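Local structure of Exo-arabinanase (Penicillium chrysogenum, 3A72) at residues 10-15 / 40-45; 332-337 / 342-347; 75-80 / 111-116; 29-32 / 36-39. The protein hydrolyses alpha-1,5-linked L-arabinan from the chain ends as an exo-arabinanase, probably releasing arabinobiose. All coordinates share one frame; numbering follows the deposited sequence.

Overall arrangement
The chain forms six four-stranded antiparallel sheets, arranged as the blades of a six-bladed beta-propeller. Contacts 1 and 4 share strand 36-42, and their centres lie about 17 Å apart. Contact 4 is the inner hairpin of that blade and falls within the sequence between the two segments of contact 1. Contact 3 follows, between the next blade and the loop that leads into it. Contact 2 comes last, on a hairpin of the blade that also takes in the N-terminal strand 6-10. Contacts 1 and 2 have centres about 10 Å apart and touch directly, so the two chain ends meet here and close the ring. Contacts 1 and 2 both include residues of the sugar pocket.

Contact 1: residues 10-15 / 40-45; sequences TIFSPP and WENYSP. With AHR (alpha-L-arabinofuranose), chain B.
The N-terminal strand of the ring-closing blade runs out through a classic beta bulge. There Ile11 and Phe12 both face Val344, and both reach Trp40 on strand 36-42 of the adjoining blade. The Phe12 ring and the six-membered ring of Trp40 are turned only 18° from parallel. Their centroids are 5.3 Å apart, a strongly offset pair with little stacking. The approach is oblique: Phe12 CD2 and CB both lie 3.5 Å from Trp40 CZ2. Phe12 CG is anti to its backbone N (chi1 177°), which carries the ring across to Trp40. Ile11 adds its CG2 branch, 3.9 Å from Trp40 CZ3. Asn42 comes close to the far end of the Phe12 ring.

Between Trp40 and Asn42, Glu41 turns to the sugar pocket. Glu41 OE2 accepts a hydrogen bond from O5 of the arabinofuranose at 2.7 Å, and OE2 also accepts from Gln82 N. Glu41 OE1 takes a 2.6 Å bond from Tyr43 OH, which approaches from above the carboxylate plane. Two partners on OE2 and one on OE1 limit the carboxylate's rotation. One strand thus packs against the neighbouring blade and lines the sugar site, consistent with a sialidase-like beta-propeller.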
loop_
_atom_site.group_PDB
_atom_site.type_symbol
_atom_site.label_atom_id
_atom_site.label_comp_id
_atom_site.label_asym_id
_atom_site.label_seq_id
_atom_site.Cartn_x
_atom_site.Cartn_y
_atom_site.Cartn_z
ATOM N N THR A 10 -7.320 11.791 14.898
ATOM C CA THR A 10 -5.967 11.355 15.208
ATOM C C THR A 10 -5.917 9.900 15.654
ATOM O O THR A 10 -6.570 9.509 16.626
ATOM C CB THR A 10 -5.389 12.150 16.354
ATOM O OG1 THR A 10 -5.497 13.482 16.090
ATOM C CG2 THR A 10 -3.909 11.868 16.535
ATOM N N ILE A 11 -5.163 9.103 14.946
ATOM C CA ILE A 11 -4.876 7.753 15.378
ATOM C C ILE A 11 -3.667 7.736 16.302
ATOM O O ILE A 11 -3.675 7.100 17.355
ATOM C CB ILE A 11 -4.619 6.805 14.161
ATOM C CG1 ILE A 11 -5.834 6.794 13.223
ATOM C CG2 ILE A 11 -4.236 5.424 14.667
ATOM C CD1 ILE A 11 -5.733 5.837 12.065
ATOM N N PHE A 12 -2.600 8.448 15.892
ATOM C CA PHE A 12 -1.367 8.513 16.663
ATOM C C PHE A 12 -0.634 9.809 16.377
ATOM O O PHE A 12 -0.382 10.141 15.193
ATOM C CB PHE A 12 -0.446 7.341 16.297
ATOM C CG PHE A 12 0.906 7.330 16.965
ATOM C CD1 PHE A 12 1.032 7.254 18.322
ATOM C CD2 PHE A 12 2.055 7.391 16.207
ATOM C CE1 PHE A 12 2.255 7.186 18.937
ATOM C CE2 PHE A 12 3.296 7.329 16.797
ATOM C CZ PHE A 12 3.402 7.226 18.160
ATOM N N SER A 13 -0.287 10.547 17.415
ATOM C CA SER A 13 0.553 11.718 17.325
ATOM C C SER A 13 1.895 11.388 17.936
ATOM O O SER A 13 1.952 11.105 19.154
ATOM C CB SER A 13 -0.064 12.935 18.044
ATOM O OG SER A 13 0.626 14.168 17.716
ATOM N N PRO A 14 2.960 11.329 17.167
ATOM C CA PRO A 14 4.215 10.792 17.668
ATOM C C PRO A 14 4.902 11.758 18.643
ATOM O O PRO A 14 4.777 12.988 18.521
ATOM C CB PRO A 14 5.060 10.632 16.442
ATOM C CG PRO A 14 4.576 11.685 15.486
ATOM C CD PRO A 14 3.070 11.686 15.725
ATOM N N PRO A 15 5.678 11.175 19.567
ATOM C CA PRO A 15 6.500 12.022 20.454
ATOM C C PRO A 15 7.520 12.800 19.674
ATOM O O PRO A 15 8.020 12.366 18.620
ATOM C CB PRO A 15 7.215 11.008 21.325
ATOM C CG PRO A 15 6.590 9.695 21.183
ATOM C CD PRO A 15 5.858 9.763 19.869
ATOM N N TRP A 40 1.878 1.795 10.391
ATOM C CA TRP A 40 2.707 2.782 9.763
ATOM C C TRP A 40 4.153 2.497 10.108
ATOM O O TRP A 40 4.448 1.759 11.047
ATOM C CB TRP A 40 2.313 4.214 10.216
ATOM C CG TRP A 40 2.331 4.400 11.690
ATOM C CD1 TRP A 40 3.381 4.767 12.467
ATOM C CD2 TRP A 40 1.225 4.190 12.583
ATOM N NE1 TRP A 40 2.941 4.798 13.767
ATOM C CE2 TRP A 40 1.662 4.463 13.908
ATOM C CE3 TRP A 40 -0.125 3.838 12.433
ATOM C CZ2 TRP A 40 0.865 4.357 15.026
ATOM C CZ3 TRP A 40 -0.940 3.738 13.546
ATOM C CH2 TRP A 40 -0.449 4.024 14.821
ATOM N N GLU A 41 5.061 3.088 9.357
ATOM C CA GLU A 41 6.461 3.185 9.712
ATOM C C GLU A 41 6.608 4.097 10.927
ATOM O O GLU A 41 6.146 5.252 10.903
ATOM C CB GLU A 41 7.286 3.788 8.575
ATOM C CG GLU A 41 7.269 2.963 7.283
ATOM C CD GLU A 41 7.900 3.633 6.090
ATOM O OE1 GLU A 41 8.333 4.816 6.204
ATOM O OE2 GLU A 41 7.914 2.994 4.990
ATOM N N ASN A 42 7.208 3.560 11.985
ATOM C CA ASN A 42 7.223 4.192 13.313
ATOM C C ASN A 42 8.668 4.450 13.679
ATOM O O ASN A 42 9.431 3.502 14.013
ATOM C CB ASN A 42 6.499 3.250 14.264
ATOM C CG ASN A 42 6.209 3.836 15.628
ATOM O OD1 ASN A 42 6.853 3.445 16.684
ATOM N ND2 ASN A 42 5.354 4.718 15.712
ATOM N N TYR A 43 9.082 5.690 13.576
ATOM C CA TYR A 43 10.519 6.077 13.648
ATOM C C TYR A 43 10.923 6.391 15.088
ATOM O O TYR A 43 11.341 7.474 15.449
ATOM C CB TYR A 43 10.796 7.236 12.714
ATOM C CG TYR A 43 10.651 6.926 11.244
ATOM C CD1 TYR A 43 11.770 6.760 10.451
ATOM C CD2 TYR A 43 9.387 6.790 10.638
ATOM C CE1 TYR A 43 11.686 6.470 9.096
ATOM C CE2 TYR A 43 9.310 6.498 9.268
ATOM C CZ TYR A 43 10.460 6.329 8.526
ATOM O OH TYR A 43 10.413 6.046 7.181
ATOM N N SER A 44 10.829 5.378 15.921
ATOM C CA SER A 44 11.215 5.473 17.326
ATOM C C SER A 44 12.744 5.468 17.408
ATOM O O SER A 44 13.442 4.847 16.632
ATOM C CB SER A 44 10.565 4.385 18.121
ATOM O OG SER A 44 10.903 3.082 17.636
ATOM N N PRO A 45 13.290 6.137 18.454
ATOM C CA PRO A 45 14.736 6.056 18.658
ATOM C C PRO A 45 15.176 4.668 19.043
ATOM O O PRO A 45 14.485 3.944 19.777
ATOM C CB PRO A 45 14.952 7.014 19.864
ATOM C CG PRO A 45 13.705 7.629 20.199
ATOM C CD PRO A 45 12.599 6.965 19.457
HETATM O O5 AHR B . 8.964 4.134 2.807
HETATM C C5 AHR B . 10.144 4.867 3.250
HETATM C C4 AHR B . 10.739 5.585 2.057
HETATM O O4 AHR B . 11.217 4.572 1.108
HETATM C C3 AHR B . 12.026 6.314 2.418
HETATM O O3 AHR B . 11.765 7.632 2.940
HETATM C C2 AHR B . 12.686 6.427 1.028
HETATM O O2 AHR B . 14.124 6.557 1.107
HETATM C C1 AHR B . 12.303 5.102 0.353
#

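Contact 2: residues 332-337 / 342-347; sequences NSAGVL and NRVSVS
Ser333 and Ser345 form an antiparallel hydrogen-bonded pair, and Asn332 and Val346 form the non-hydrogen-bonded pair beside it. Ser345 N gives Ser333 O a bond of 2.9 Å that is nearly straight. The return bond, Ser333 N to Ser345 O, is 3.0 Å and more bent, with 137° at the hydrogen. Val344 CA adds a CA-H...O contact to Ser333 O at 3.3 Å.

Beyond this pair the regular ladder ends, though the two chains stay close, and the side chain of Asn342 does the bridging. Its amide grips the backbone of Val336 twice. Asn342 ND2 donates to Val336 O at 2.9 Å, with the acceptor in the plane of the amide. Asn342 OD1 accepts from Val336 N at 3.1 Å, and this donor stands well above the carbonyl plane. Asn342 CG lies anti to its carbonyl carbon (chi1 -76°), which brings the amide over Gly335, with CG 3.4 Å from Gly335 CA. ND2 also bonds to Thr23 O in the adjoining blade.

The two strands are the paired hairpin of the ring-closing propeller blade, and Leu337, in the loop that joins them, touches the bound sugar. Ser333 OG accepts from Gly335 N at 3.1 Å, an ST turn where strand 328-333 ends. Ala334 CB meets the CG2 branch of Val344 at 4.0 Å. Ser345 OG bonds to Glu310, while the guanidinium of Arg343 reaches Asn8 and Thr10 on the N-terminal strand.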
loop_
_atom_site.group_PDB
_atom_site.type_symbol
_atom_site.label_atom_id
_atom_site.label_comp_id
_atom_site.label_asym_id
_atom_site.label_seq_id
_atom_site.Cartn_x
_atom_site.Cartn_y
_atom_site.Cartn_z
ATOM N N ASN A 332 -6.626 7.608 4.954
ATOM C CA ASN A 332 -5.716 7.502 6.113
ATOM C C ASN A 332 -4.349 7.988 5.728
ATOM O O ASN A 332 -3.709 7.382 4.833
ATOM C CB ASN A 332 -5.706 6.039 6.520
ATOM C CG ASN A 332 -4.723 5.563 7.535
ATOM O OD1 ASN A 332 -4.158 6.324 8.418
ATOM N ND2 ASN A 332 -4.408 4.353 7.509
ATOM N N SER A 333 -3.871 9.051 6.345
ATOM C CA SER A 333 -2.533 9.575 6.121
ATOM C C SER A 333 -1.632 9.312 7.330
ATOM O O SER A 333 -2.090 9.294 8.483
ATOM C CB SER A 333 -2.589 11.112 5.872
ATOM O OG SER A 333 -1.275 11.589 5.588
ATOM N N ALA A 334 -0.321 9.205 7.068
ATOM C CA ALA A 334 0.694 9.187 8.112
ATOM C C ALA A 334 1.712 10.278 7.921
ATOM O O ALA A 334 2.781 10.256 8.565
ATOM C CB ALA A 334 1.366 7.816 8.254
ATOM N N GLY A 335 1.434 11.266 7.065
ATOM C CA GLY A 335 2.323 12.390 6.881
ATOM C C GLY A 335 3.017 12.410 5.571
ATOM O O GLY A 335 2.686 11.662 4.644
ATOM N N VAL A 336 3.990 13.321 5.440
ATOM C CA VAL A 336 4.733 13.551 4.193
ATOM C C VAL A 336 6.174 13.125 4.392
ATOM O O VAL A 336 6.701 13.041 5.516
ATOM C CB VAL A 336 4.647 15.024 3.754
ATOM C CG1 VAL A 336 3.195 15.400 3.488
ATOM C CG2 VAL A 336 5.273 15.967 4.778
ATOM N N LEU A 337 6.881 12.850 3.289
ATOM C CA LEU A 337 8.304 12.542 3.337
ATOM C C LEU A 337 9.048 13.650 4.074
ATOM O O LEU A 337 8.844 14.845 3.811
ATOM C CB LEU A 337 8.851 12.451 1.892
ATOM C CG LEU A 337 8.434 11.137 1.152
ATOM C CD1 LEU A 337 8.709 11.277 -0.344
ATOM C CD2 LEU A 337 9.138 9.897 1.701
ATOM N N ASN A 342 4.554 15.308 11.215
ATOM C CA ASN A 342 3.688 14.219 10.779
ATOM C C ASN A 342 2.888 13.636 11.957
ATOM O O ASN A 342 3.367 13.598 13.087
ATOM C CB ASN A 342 4.507 13.101 10.137
ATOM C CG ASN A 342 4.978 13.409 8.751
ATOM O OD1 ASN A 342 4.747 14.478 8.165
ATOM N ND2 ASN A 342 5.652 12.417 8.152
ATOM N N ARG A 343 1.707 13.133 11.619
ATOM C CA ARG A 343 0.867 12.353 12.512
ATOM C C ARG A 343 0.078 11.381 11.676
ATOM O O ARG A 343 -0.014 11.535 10.454
ATOM C CB ARG A 343 -0.052 13.257 13.377
ATOM C CG ARG A 343 -0.895 14.186 12.526
ATOM C CD ARG A 343 -1.702 15.111 13.443
ATOM N NE ARG A 343 -3.027 14.751 13.757
ATOM C CZ ARG A 343 -4.049 14.817 12.902
ATOM N NH1 ARG A 343 -3.722 15.213 11.665
ATOM N NH2 ARG A 343 -5.310 14.578 13.040
ATOM N N VAL A 344 -0.517 10.399 12.338
ATOM C CA VAL A 344 -1.362 9.421 11.675
ATOM C C VAL A 344 -2.800 9.809 11.938
ATOM O O VAL A 344 -3.214 9.918 13.092
ATOM C CB VAL A 344 -1.074 7.989 12.172
ATOM C CG1 VAL A 344 -1.880 7.020 11.324
ATOM C CG2 VAL A 344 0.408 7.686 12.124
ATOM N N SER A 345 -3.563 10.032 10.861
ATOM C CA SER A 345 -4.945 10.489 10.952
ATOM C C SER A 345 -5.807 9.728 9.951
ATOM O O SER A 345 -5.332 9.108 8.997
ATOM C CB SER A 345 -5.045 11.984 10.756
ATOM O OG SER A 345 -4.712 12.379 9.464
ATOM N N VAL A 346 -7.124 9.862 10.147
ATOM C CA VAL A 346 -8.068 9.228 9.272
ATOM C C VAL A 346 -9.349 10.058 9.168
ATOM O O VAL A 346 -9.809 10.656 10.139
ATOM C CB VAL A 346 -8.381 7.795 9.783
ATOM C CG1 VAL A 346 -9.040 7.804 11.148
ATOM C CG2 VAL A 346 -9.205 6.998 8.795
ATOM N N SER A 347 -9.887 10.063 7.937
ATOM C CA SER A 347 -11.228 10.582 7.671
ATOM C C SER A 347 -12.074 9.448 7.085
ATOM O O SER A 347 -11.541 8.518 6.496
ATOM C CB SER A 347 -11.175 11.758 6.723
ATOM O OG SER A 347 -10.401 12.834 7.231
#

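Contact 3: residues 75-80 / 111-116; sequences NGYGLR and LSSTDI
Asn75 and Asp115 meet through their polar ends, joining the loop before strand 79-80 to strand 114-121. As modelled, Asn75 ND2 donates a nearly straight hydrogen bond to Asp115 OD2 at 2.9 Å, but OD2 is less surely placed, so the bond is somewhat doubtful. The amide and carboxylate planes are turned 37° from each other, so the groups meet at a slant. Asp115 holds its CG anti to its own backbone N (chi1 -177°), which sends the carboxylate out toward the loop. The firmer partner of ND2 is Ser106 OG on strand 100-106.

Asn75 is also held from its own loop. The Tyr77 ring lies under its CB, which stands 3.4 Å above the ring plane and over its centre. The same ring comes obliquely to Ser113, with Tyr77 CE2 4.2 Å from Ser113 OG.

Arg80 makes the apolar part of the contact. Its chain runs straight as far as CD and then bends at chi3 (-53°). At the bend, Arg80 CD lies 4.1 Å from the CD2 branch of Leu111, and the two side chains cross at about a right angle. The guanidinium then turns to other partners. NE donates to Ile107 O, and NH2 makes a salt bridge to Glu46 and a weak, bent bond of 3.1 Å to Tyr77 O.

The junction is small and mixed, with one polar link and two van der Waals touches. The Arg80 head group is tied to Ile107 and Glu46, and only its aliphatic part meets Leu111. Its charge is probably balanced largely by Glu46.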
loop_
_atom_site.group_PDB
_atom_site.type_symbol
_atom_site.label_atom_id
_atom_site.label_comp_id
_atom_site.label_asym_id
_atom_site.label_seq_id
_atom_site.Cartn_x
_atom_site.Cartn_y
_atom_site.Cartn_z
ATOM N N ASN A 75 15.300 -11.075 12.200
ATOM C CA ASN A 75 16.618 -10.526 11.993
ATOM C C ASN A 75 17.147 -9.663 13.122
ATOM O O ASN A 75 18.348 -9.472 13.255
ATOM C CB ASN A 75 16.638 -9.655 10.736
ATOM C CG ASN A 75 16.364 -10.421 9.459
ATOM O OD1 ASN A 75 16.741 -11.586 9.300
ATOM N ND2 ASN A 75 15.727 -9.741 8.514
ATOM N N GLY A 76 16.272 -9.046 13.897
ATOM C CA GLY A 76 16.662 -8.124 14.902
ATOM C C GLY A 76 17.096 -6.762 14.382
ATOM O O GLY A 76 17.646 -5.974 15.143
ATOM N N TYR A 77 16.885 -6.484 13.127
ATOM C CA TYR A 77 17.292 -5.239 12.474
ATOM C C TYR A 77 16.333 -4.109 12.788
ATOM O O TYR A 77 16.738 -2.938 12.982
ATOM C CB TYR A 77 17.387 -5.373 10.966
ATOM C CG TYR A 77 18.311 -6.437 10.414
ATOM C CD1 TYR A 77 19.337 -7.002 11.165
ATOM C CD2 TYR A 77 18.141 -6.926 9.126
ATOM C CE1 TYR A 77 20.155 -7.985 10.628
ATOM C CE2 TYR A 77 18.924 -7.899 8.583
ATOM C CZ TYR A 77 19.920 -8.433 9.327
ATOM O OH TYR A 77 20.698 -9.437 8.753
ATOM N N GLY A 78 15.036 -4.430 12.775
ATOM C CA GLY A 78 13.954 -3.446 12.875
ATOM C C GLY A 78 13.004 -3.598 11.696
ATOM O O GLY A 78 13.434 -3.653 10.542
ATOM N N LEU A 79 11.708 -3.675 12.028
ATOM C CA LEU A 79 10.661 -3.644 10.964
ATOM C C LEU A 79 10.399 -2.193 10.679
ATOM O O LEU A 79 9.724 -1.492 11.449
ATOM C CB LEU A 79 9.425 -4.411 11.392
ATOM C CG LEU A 79 9.622 -5.891 11.679
ATOM C CD1 LEU A 79 8.280 -6.597 11.849
ATOM C CD2 LEU A 79 10.500 -6.587 10.606
ATOM N N ARG A 80 11.039 -1.700 9.630
ATOM C CA ARG A 80 11.314 -0.289 9.449
ATOM C C ARG A 80 10.498 0.422 8.405
ATOM O O ARG A 80 10.010 1.536 8.634
ATOM C CB ARG A 80 12.825 -0.107 9.151
ATOM C CG ARG A 80 13.291 1.347 9.199
ATOM C CD ARG A 80 14.834 1.471 8.998
ATOM N NE ARG A 80 15.544 0.601 9.939
ATOM C CZ ARG A 80 15.796 0.852 11.194
ATOM N NH1 ARG A 80 15.541 2.070 11.709
ATOM N NH2 ARG A 80 16.340 -0.080 11.958
ATOM N N LEU A 111 20.712 1.197 7.125
ATOM C CA LEU A 111 20.068 1.172 5.811
ATOM C C LEU A 111 20.812 0.263 4.842
ATOM O O LEU A 111 20.658 0.389 3.615
ATOM C CB LEU A 111 19.841 2.561 5.209
ATOM C CG LEU A 111 19.069 3.521 6.095
ATOM C CD1 LEU A 111 18.846 4.837 5.334
ATOM C CD2 LEU A 111 17.741 2.981 6.595
ATOM N N SER A 112 21.585 -0.706 5.332
ATOM C CA SER A 112 22.462 -1.460 4.449
ATOM C C SER A 112 21.778 -2.558 3.661
ATOM O O SER A 112 22.382 -3.052 2.696
ATOM C CB SER A 112 23.608 -2.073 5.265
ATOM O OG SER A 112 23.121 -2.928 6.298
ATOM N N SER A 113 20.584 -2.962 4.013
ATOM C CA SER A 113 19.891 -4.062 3.346
ATOM C C SER A 113 18.394 -3.899 3.513
ATOM O O SER A 113 17.946 -3.163 4.371
ATOM C CB SER A 113 20.362 -5.404 3.893
ATOM O OG SER A 113 20.137 -5.513 5.291
ATOM N N THR A 114 17.668 -4.656 2.698
ATOM C CA THR A 114 16.206 -4.725 2.718
ATOM C C THR A 114 15.761 -6.173 2.728
ATOM O O THR A 114 16.393 -7.022 2.104
ATOM C CB THR A 114 15.622 -3.957 1.505
ATOM O OG1 THR A 114 16.345 -4.330 0.312
ATOM C CG2 THR A 114 15.703 -2.472 1.687
ATOM N N ASP A 115 14.680 -6.478 3.424
ATOM C CA ASP A 115 14.202 -7.841 3.537
ATOM C C ASP A 115 12.709 -7.792 3.820
ATOM O O ASP A 115 12.285 -7.487 4.951
ATOM C CB ASP A 115 14.948 -8.574 4.630
ATOM C CG ASP A 115 14.609 -9.993 4.822
ATOM O OD1 ASP A 115 13.817 -10.597 4.101
ATOM O OD2 ASP A 115 15.212 -10.618 5.779
ATOM N N ILE A 116 11.909 -8.063 2.803
ATOM C CA ILE A 116 10.450 -8.108 2.951
ATOM C C ILE A 116 10.114 -9.431 3.591
ATOM O O ILE A 116 10.331 -10.506 2.979
ATOM C CB ILE A 116 9.730 -7.911 1.617
ATOM C CG1 ILE A 116 10.049 -6.560 1.016
ATOM C CG2 ILE A 116 8.239 -8.106 1.814
ATOM C CD1 ILE A 116 9.577 -6.405 -0.424
#

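Contact 4: residues 29-32 / 36-39; sequences EQLP and LLAT
Glu29 and Leu37 form the antiparallel hydrogen-bonded pair of a hairpin. Leu37 N gives Glu29 O a nearly straight bond of 2.9 Å, and Glu29 N gives Leu37 O another of 2.9 Å. Gln30 and Leu36 follow as the non-hydrogen-bonded pair.

The side chain of Gln30 lies along the CD2 branch of Leu36. Gln30 CB is 4.0 Å from Leu36 CD2. Gln30 CG comes nearer, 3.8 Å from Leu36 CD2. The chain is extended, with CG anti to the backbone N (chi1 -178°). Gln30 CD is 4.1 Å from Leu36 CD2. At the tip Gln30 NE2 is still only 3.9 Å from Leu36 CD2. One methyl thus supports most of the glutamine's length. The amide itself bonds elsewhere: OE1 accepts from Ser322 N, while NE2 reaches Gly34 O in the turn and Glu323.

On the sheet face of Glu29 and Leu37, Leu31 CD2 meets Leu37 CD1 at 4.1 Å. Glu29 folds back on its own chain, and its OE2 takes a 2.8 Å bond from Gln30 N through the anti lone pair. That oxygen also makes a salt bridge to Arg319.

The hairpin joins the first two strands of its blade. Strand 52-57 continues the sheet beyond strand 36-42. Leu31 and Leu37 pack on Leu100 of the following blade, while Gln30 reaches the start of the short helix 323-326 in the preceding one.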
loop_
_atom_site.group_PDB
_atom_site.type_symbol
_atom_site.label_atom_id
_atom_site.label_comp_id
_atom_site.label_asym_id
_atom_site.label_seq_id
_atom_site.Cartn_x
_atom_site.Cartn_y
_atom_site.Cartn_z
ATOM N N GLU A 29 -6.355 -2.307 7.518
ATOM C CA GLU A 29 -7.170 -3.453 7.122
ATOM C C GLU A 29 -8.496 -3.373 7.866
ATOM O O GLU A 29 -8.549 -2.843 8.966
ATOM C CB GLU A 29 -6.458 -4.784 7.383
ATOM C CG GLU A 29 -7.143 -6.066 6.974
ATOM C CD GLU A 29 -7.474 -6.124 5.503
ATOM O OE1 GLU A 29 -6.972 -6.943 4.672
ATOM O OE2 GLU A 29 -8.399 -5.361 5.157
ATOM N N GLN A 30 -9.541 -3.926 7.280
ATOM C CA GLN A 30 -10.812 -4.129 7.957
ATOM C C GLN A 30 -10.989 -5.651 8.088
ATOM O O GLN A 30 -10.939 -6.378 7.110
ATOM C CB GLN A 30 -11.993 -3.510 7.207
ATOM C CG GLN A 30 -13.258 -3.721 8.001
ATOM C CD GLN A 30 -14.466 -3.079 7.375
ATOM O OE1 GLN A 30 -14.681 -3.098 6.152
ATOM N NE2 GLN A 30 -15.310 -2.462 8.209
ATOM N N LEU A 31 -11.180 -6.096 9.315
ATOM C CA LEU A 31 -11.389 -7.505 9.593
ATOM C C LEU A 31 -12.836 -7.862 9.263
ATOM O O LEU A 31 -13.713 -6.986 9.165
ATOM C CB LEU A 31 -11.067 -7.801 11.047
ATOM C CG LEU A 31 -9.682 -7.408 11.501
ATOM C CD1 LEU A 31 -9.459 -7.991 12.892
ATOM C CD2 LEU A 31 -8.584 -7.868 10.548
ATOM N N PRO A 32 -13.157 -9.129 9.054
ATOM C CA PRO A 32 -14.555 -9.501 8.683
ATOM C C PRO A 32 -15.619 -8.993 9.660
ATOM O O PRO A 32 -16.707 -8.639 9.154
ATOM C CB PRO A 32 -14.501 -11.037 8.640
ATOM C CG PRO A 32 -13.087 -11.262 8.106
ATOM C CD PRO A 32 -12.244 -10.272 8.891
ATOM N N LEU A 36 -11.360 -2.110 12.416
ATOM C CA LEU A 36 -10.316 -1.474 11.624
ATOM C C LEU A 36 -8.980 -1.556 12.354
ATOM O O LEU A 36 -8.906 -1.253 13.552
ATOM C CB LEU A 36 -10.657 -0.018 11.400
ATOM C CG LEU A 36 -11.986 0.340 10.904
ATOM C CD1 LEU A 36 -12.130 1.844 10.710
ATOM C CD2 LEU A 36 -12.345 -0.384 9.614
ATOM N N LEU A 37 -7.942 -1.909 11.609
ATOM C CA LEU A 37 -6.561 -1.888 12.102
ATOM C C LEU A 37 -5.739 -0.962 11.253
ATOM O O LEU A 37 -5.931 -0.895 10.011
ATOM C CB LEU A 37 -5.944 -3.288 12.040
ATOM C CG LEU A 37 -6.653 -4.404 12.836
ATOM C CD1 LEU A 37 -5.885 -5.680 12.658
ATOM C CD2 LEU A 37 -6.748 -4.036 14.267
ATOM N N ALA A 38 -4.812 -0.262 11.889
ATOM C CA ALA A 38 -3.927 0.675 11.229
ATOM C C ALA A 38 -2.497 0.425 11.705
ATOM O O ALA A 38 -2.244 0.098 12.861
ATOM C CB ALA A 38 -4.329 2.106 11.534
ATOM N N THR A 39 -1.559 0.635 10.786
ATOM C CA THR A 39 -0.132 0.605 11.059
ATOM C C THR A 39 0.580 1.620 10.175
ATOM O O THR A 39 -0.030 2.295 9.314
ATOM C CB THR A 39 0.422 -0.820 10.867
ATOM O OG1 THR A 39 1.747 -0.897 11.405
ATOM C CG2 THR A 39 0.508 -1.207 9.412
#